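Local atomic coordinates of replicase polyprotein 1a (Avian infectious bronchitis virus, PDB entry 3LD1), a protein that includes non-structural protein 2 of a coronavirus replicase, whose modelled portion is of unknown function but probably serves the viral replication machinery or its interplay with the host cell. Residues 102-105 with 106-109; 116-119 with 120-123. The protein carries 3 engineered substitutions. All coordinates share one frame; numbering follows the deposited sequence.

How the contacts relate
Both contacts are local, each made within one short piece of chain, and they follow in series: contact 1 closes at S109 before contact 2 opens at D116. Contact 1 lies where helix 93-103 gives way to the short helix 105-108, contact 2 at the C-terminal part of helix 112-121. Their centres are about 12 Å apart, on the same side of the elongated chain's centre, and they touch through packing of W108 CB against R118 CB at 3.5 Å. Both rest on the long helix 140-162, whose M145 meets W108 as well as R118 and A119. Two successive short helices, 105-108 and 112-121, thus pack on one common helix in the N-terminal half of this nsp2 fragment.

Contact 1: 102-105 with 106-109; sequences LKTA and CQWS
The carbonyl oxygen of A105 is gripped twice by S109, just past the end of the one-turn helix 105-108. S109 OG donates to A105 O at 2.7 Å, coming from above the carbonyl plane, about 47° out of it. S109 N gives the second bond, 3.0 Å to A105 O, an i to i+4 helical bond. The hydroxyl can fold back this way because chi1 of 71° sets OG between the backbone N and the carbonyl carbon; Q141 of helix 140-162 shares the same OG. The break from helix 93-103 falls at T104, the first residue to leave its helical path, which stands at the N-cap position of the next helix without a side-chain cap. Its OG1 instead bonds to L101 O, which also takes the indole N-H of W108. T104 OG1 meets the indole edge in the ring plane. Within helix 105-108, A105 CA lies over one face of the W108 indole in a CH-pi contact, 3.5 Å from the centroid of the five-membered ring and 19° off its normal. Beyond it, A105 CB touches W108 CZ2 at 3.6 Å.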
loop_
_atom_site.group_PDB
_atom_site.type_symbol
_atom_site.label_atom_id
_atom_site.label_comp_id
_atom_site.label_asym_id
_atom_site.label_seq_id
_atom_site.Cartn_x
_atom_site.Cartn_y
_atom_site.Cartn_z
ATOM N N LEU A 102 -0.185 -16.951 -23.713
ATOM C CA LEU A 102 1.244 -17.291 -23.914
ATOM C C LEU A 102 1.648 -17.298 -25.358
ATOM O O LEU A 102 2.678 -16.695 -25.727
ATOM C CB LEU A 102 1.630 -18.630 -23.345
ATOM C CG LEU A 102 1.800 -18.565 -21.820
ATOM C CD1 LEU A 102 1.886 -19.982 -21.146
ATOM C CD2 LEU A 102 2.963 -17.656 -21.375
ATOM N N LYS A 103 0.819 -17.985 -26.139
ATOM C CA LYS A 103 0.929 -18.045 -27.567
ATOM C C LYS A 103 1.032 -16.672 -28.228
ATOM O O LYS A 103 1.851 -16.486 -29.099
ATOM C CB LYS A 103 -0.236 -18.855 -28.175
ATOM C CG LYS A 103 0.212 -20.243 -28.693
ATOM C CD LYS A 103 -0.793 -21.439 -28.420
ATOM C CE LYS A 103 -0.103 -22.857 -28.720
ATOM N NZ LYS A 103 -1.025 -24.087 -28.683
ATOM N N THR A 104 0.252 -15.695 -27.783
ATOM C CA THR A 104 0.350 -14.354 -28.336
ATOM C C THR A 104 1.449 -13.452 -27.708
ATOM O O THR A 104 1.506 -12.280 -27.997
ATOM C CB THR A 104 -1.034 -13.637 -28.308
ATOM O OG1 THR A 104 -1.513 -13.488 -26.958
ATOM C CG2 THR A 104 -2.040 -14.353 -29.162
ATOM N N ALA A 105 2.322 -13.963 -26.843
ATOM C CA ALA A 105 3.279 -13.039 -26.157
ATOM C C ALA A 105 4.292 -12.547 -27.144
ATOM O O ALA A 105 4.813 -11.442 -27.055
ATOM C CB ALA A 105 3.969 -13.696 -25.036
ATOM N N CYS A 106 4.535 -13.382 -28.110
ATOM C CA CYS A 106 5.443 -13.049 -29.101
ATOM C C CYS A 106 4.935 -11.738 -29.760
ATOM O O CYS A 106 5.731 -11.015 -30.357
ATOM C CB CYS A 106 5.567 -14.233 -30.049
ATOM S SG CYS A 106 3.999 -14.611 -30.944
ATOM N N GLN A 107 3.659 -11.370 -29.586
ATOM C CA GLN A 107 3.226 -10.059 -30.045
ATOM C C GLN A 107 3.123 -9.073 -28.966
ATOM O O GLN A 107 3.680 -8.004 -29.108
ATOM C CB GLN A 107 1.891 -10.050 -30.776
ATOM C CG GLN A 107 1.862 -10.992 -31.940
ATOM C CD GLN A 107 0.458 -11.606 -32.127
ATOM O OE1 GLN A 107 -0.533 -11.197 -31.493
ATOM N NE2 GLN A 107 0.377 -12.591 -32.982
ATOM N N TRP A 108 2.411 -9.356 -27.879
ATOM C CA TRP A 108 2.106 -8.276 -26.941
ATOM C C TRP A 108 3.254 -7.896 -25.985
ATOM O O TRP A 108 3.241 -6.839 -25.341
ATOM C CB TRP A 108 0.802 -8.547 -26.211
ATOM C CG TRP A 108 0.724 -9.903 -25.507
ATOM C CD1 TRP A 108 0.043 -11.010 -25.951
ATOM C CD2 TRP A 108 1.335 -10.289 -24.254
ATOM N NE1 TRP A 108 0.207 -12.055 -25.081
ATOM C CE2 TRP A 108 0.976 -11.646 -24.020
ATOM C CE3 TRP A 108 2.164 -9.634 -23.320
ATOM C CZ2 TRP A 108 1.417 -12.379 -22.851
ATOM C CZ3 TRP A 108 2.622 -10.348 -22.147
ATOM C CH2 TRP A 108 2.198 -11.688 -21.904
ATOM N N SER A 109 4.268 -8.731 -25.910
ATOM C CA SER A 109 5.418 -8.418 -25.095
ATOM C C SER A 109 6.588 -7.741 -25.776
ATOM O O SER A 109 7.622 -7.526 -25.135
ATOM C CB SER A 109 5.914 -9.639 -24.336
ATOM O OG SER A 109 6.517 -10.595 -25.163
#

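Contact 2: 116-119 with 120-123. Engineered in segment 120-123: L120 (natural residue Gln).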
loop_
_atom_site.group_PDB
_atom_site.type_symbol
_atom_site.label_atom_id
_atom_site.label_comp_id
_atom_site.label_asym_id
_atom_site.label_seq_id
_atom_site.Cartn_x
_atom_site.Cartn_y
_atom_site.Cartn_z
ATOM N N ASP A 116 1.477 -2.457 -22.417
ATOM C CA ASP A 116 0.385 -1.638 -21.863
ATOM C C ASP A 116 -0.972 -1.864 -22.528
ATOM O O ASP A 116 -2.019 -1.853 -21.840
ATOM C CB ASP A 116 0.694 -0.138 -21.925
ATOM C CG ASP A 116 1.606 0.302 -20.819
ATOM O OD1 ASP A 116 1.931 -0.516 -19.892
ATOM O OD2 ASP A 116 2.026 1.476 -20.907
ATOM N N ALA A 117 -0.937 -2.068 -23.829
ATOM C CA ALA A 117 -2.151 -2.288 -24.586
ATOM C C ALA A 117 -2.727 -3.699 -24.287
ATOM O O ALA A 117 -3.908 -3.861 -24.051
ATOM C CB ALA A 117 -1.930 -2.044 -26.118
ATOM N N ARG A 118 -1.896 -4.698 -24.188
ATOM C CA ARG A 118 -2.447 -5.972 -23.835
ATOM C C ARG A 118 -3.048 -5.876 -22.435
ATOM O O ARG A 118 -4.120 -6.452 -22.232
ATOM C CB ARG A 118 -1.382 -7.062 -23.864
ATOM C CG ARG A 118 -1.889 -8.380 -23.240
ATOM C CD ARG A 118 -2.817 -9.110 -24.194
ATOM N NE ARG A 118 -4.101 -8.404 -24.253
ATOM C CZ ARG A 118 -5.146 -8.813 -24.974
ATOM N NH1 ARG A 118 -6.268 -8.124 -24.982
ATOM N NH2 ARG A 118 -5.051 -9.919 -25.696
ATOM N N ALA A 119 -2.374 -5.155 -21.502
ATOM C CA ALA A 119 -2.854 -4.996 -20.102
ATOM C C ALA A 119 -4.208 -4.329 -20.013
ATOM O O ALA A 119 -5.014 -4.643 -19.166
ATOM C CB ALA A 119 -1.913 -4.165 -19.300
ATOM N N LEU A 120 -4.399 -3.290 -20.824
ATOM C CA LEU A 120 -5.448 -2.339 -20.553
ATOM C C LEU A 120 -6.732 -3.009 -21.019
ATOM O O LEU A 120 -7.808 -2.832 -20.473
ATOM C CB LEU A 120 -5.152 -1.094 -21.389
ATOM C CG LEU A 120 -6.306 -0.097 -21.638
ATOM C CD1 LEU A 120 -6.686 0.577 -20.270
ATOM C CD2 LEU A 120 -5.944 0.902 -22.726
ATOM N N THR A 121 -6.545 -3.837 -22.020
ATOM C CA THR A 121 -7.571 -4.522 -22.782
ATOM C C THR A 121 -7.904 -5.927 -22.244
ATOM O O THR A 121 -8.892 -6.567 -22.605
ATOM C CB THR A 121 -6.940 -4.609 -24.163
ATOM O OG1 THR A 121 -7.500 -3.553 -24.945
ATOM C CG2 THR A 121 -7.121 -5.895 -24.795
ATOM N N LEU A 122 -7.046 -6.401 -21.379
ATOM C CA LEU A 122 -7.135 -7.692 -20.785
ATOM C C LEU A 122 -8.532 -8.228 -20.360
ATOM O O LEU A 122 -8.863 -9.400 -20.552
ATOM C CB LEU A 122 -6.166 -7.697 -19.616
ATOM C CG LEU A 122 -5.816 -9.078 -19.186
ATOM C CD1 LEU A 122 -5.049 -9.669 -20.303
ATOM C CD2 LEU A 122 -4.999 -9.031 -17.902
ATOM N N ASP A 123 -9.351 -7.382 -19.786
ATOM C CA ASP A 123 -10.698 -7.841 -19.368
ATOM C C ASP A 123 -11.641 -8.194 -20.592
ATOM O O ASP A 123 -12.682 -8.816 -20.428
ATOM C CB ASP A 123 -11.343 -6.758 -18.480
ATOM C CG ASP A 123 -11.370 -5.431 -19.164
ATOM O OD1 ASP A 123 -10.338 -5.044 -19.751
ATOM O OD2 ASP A 123 -12.430 -4.807 -19.193
#
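L122 CB packs 3.3 Å from A119 O on the closely packed side of this turn of helix 112-121, where A119 and L122 are both buried. The same carbonyl also accepts from R149 of helix 140-162, while the L122 side chain continues onto I131 and L134 of helix 128-134. A119 itself packs on M145 and R148. By contrast, D116, A117 and the engineered leucine L120 lie on the exposed side; D116 is nevertheless tied to R148 by a salt bridge. L120 CB comes within 3.3 Å of D116 O, but the end of its side chain leads away. The R118 side chain, with CG anti to the backbone N (chi1 169°) and bends at chi2 and chi3, crosses that of T121 at about a right angle, although its guanidinium is modelled too close to T121 CG2 for the placing to be certain. The backbone bonds that join the two segments are weak: L120 N reaches D116 O at 3.0 Å and A117 O at 3.3 Å, T121 N reaches A117 O at 3.3 Å, and L122 N reaches A119 O at 3.5 Å. The mixed i+3 and i+4 bonds and the 3-10 segment at 122-123 are characteristic of an alpha-helix passing into a 3-10 turn.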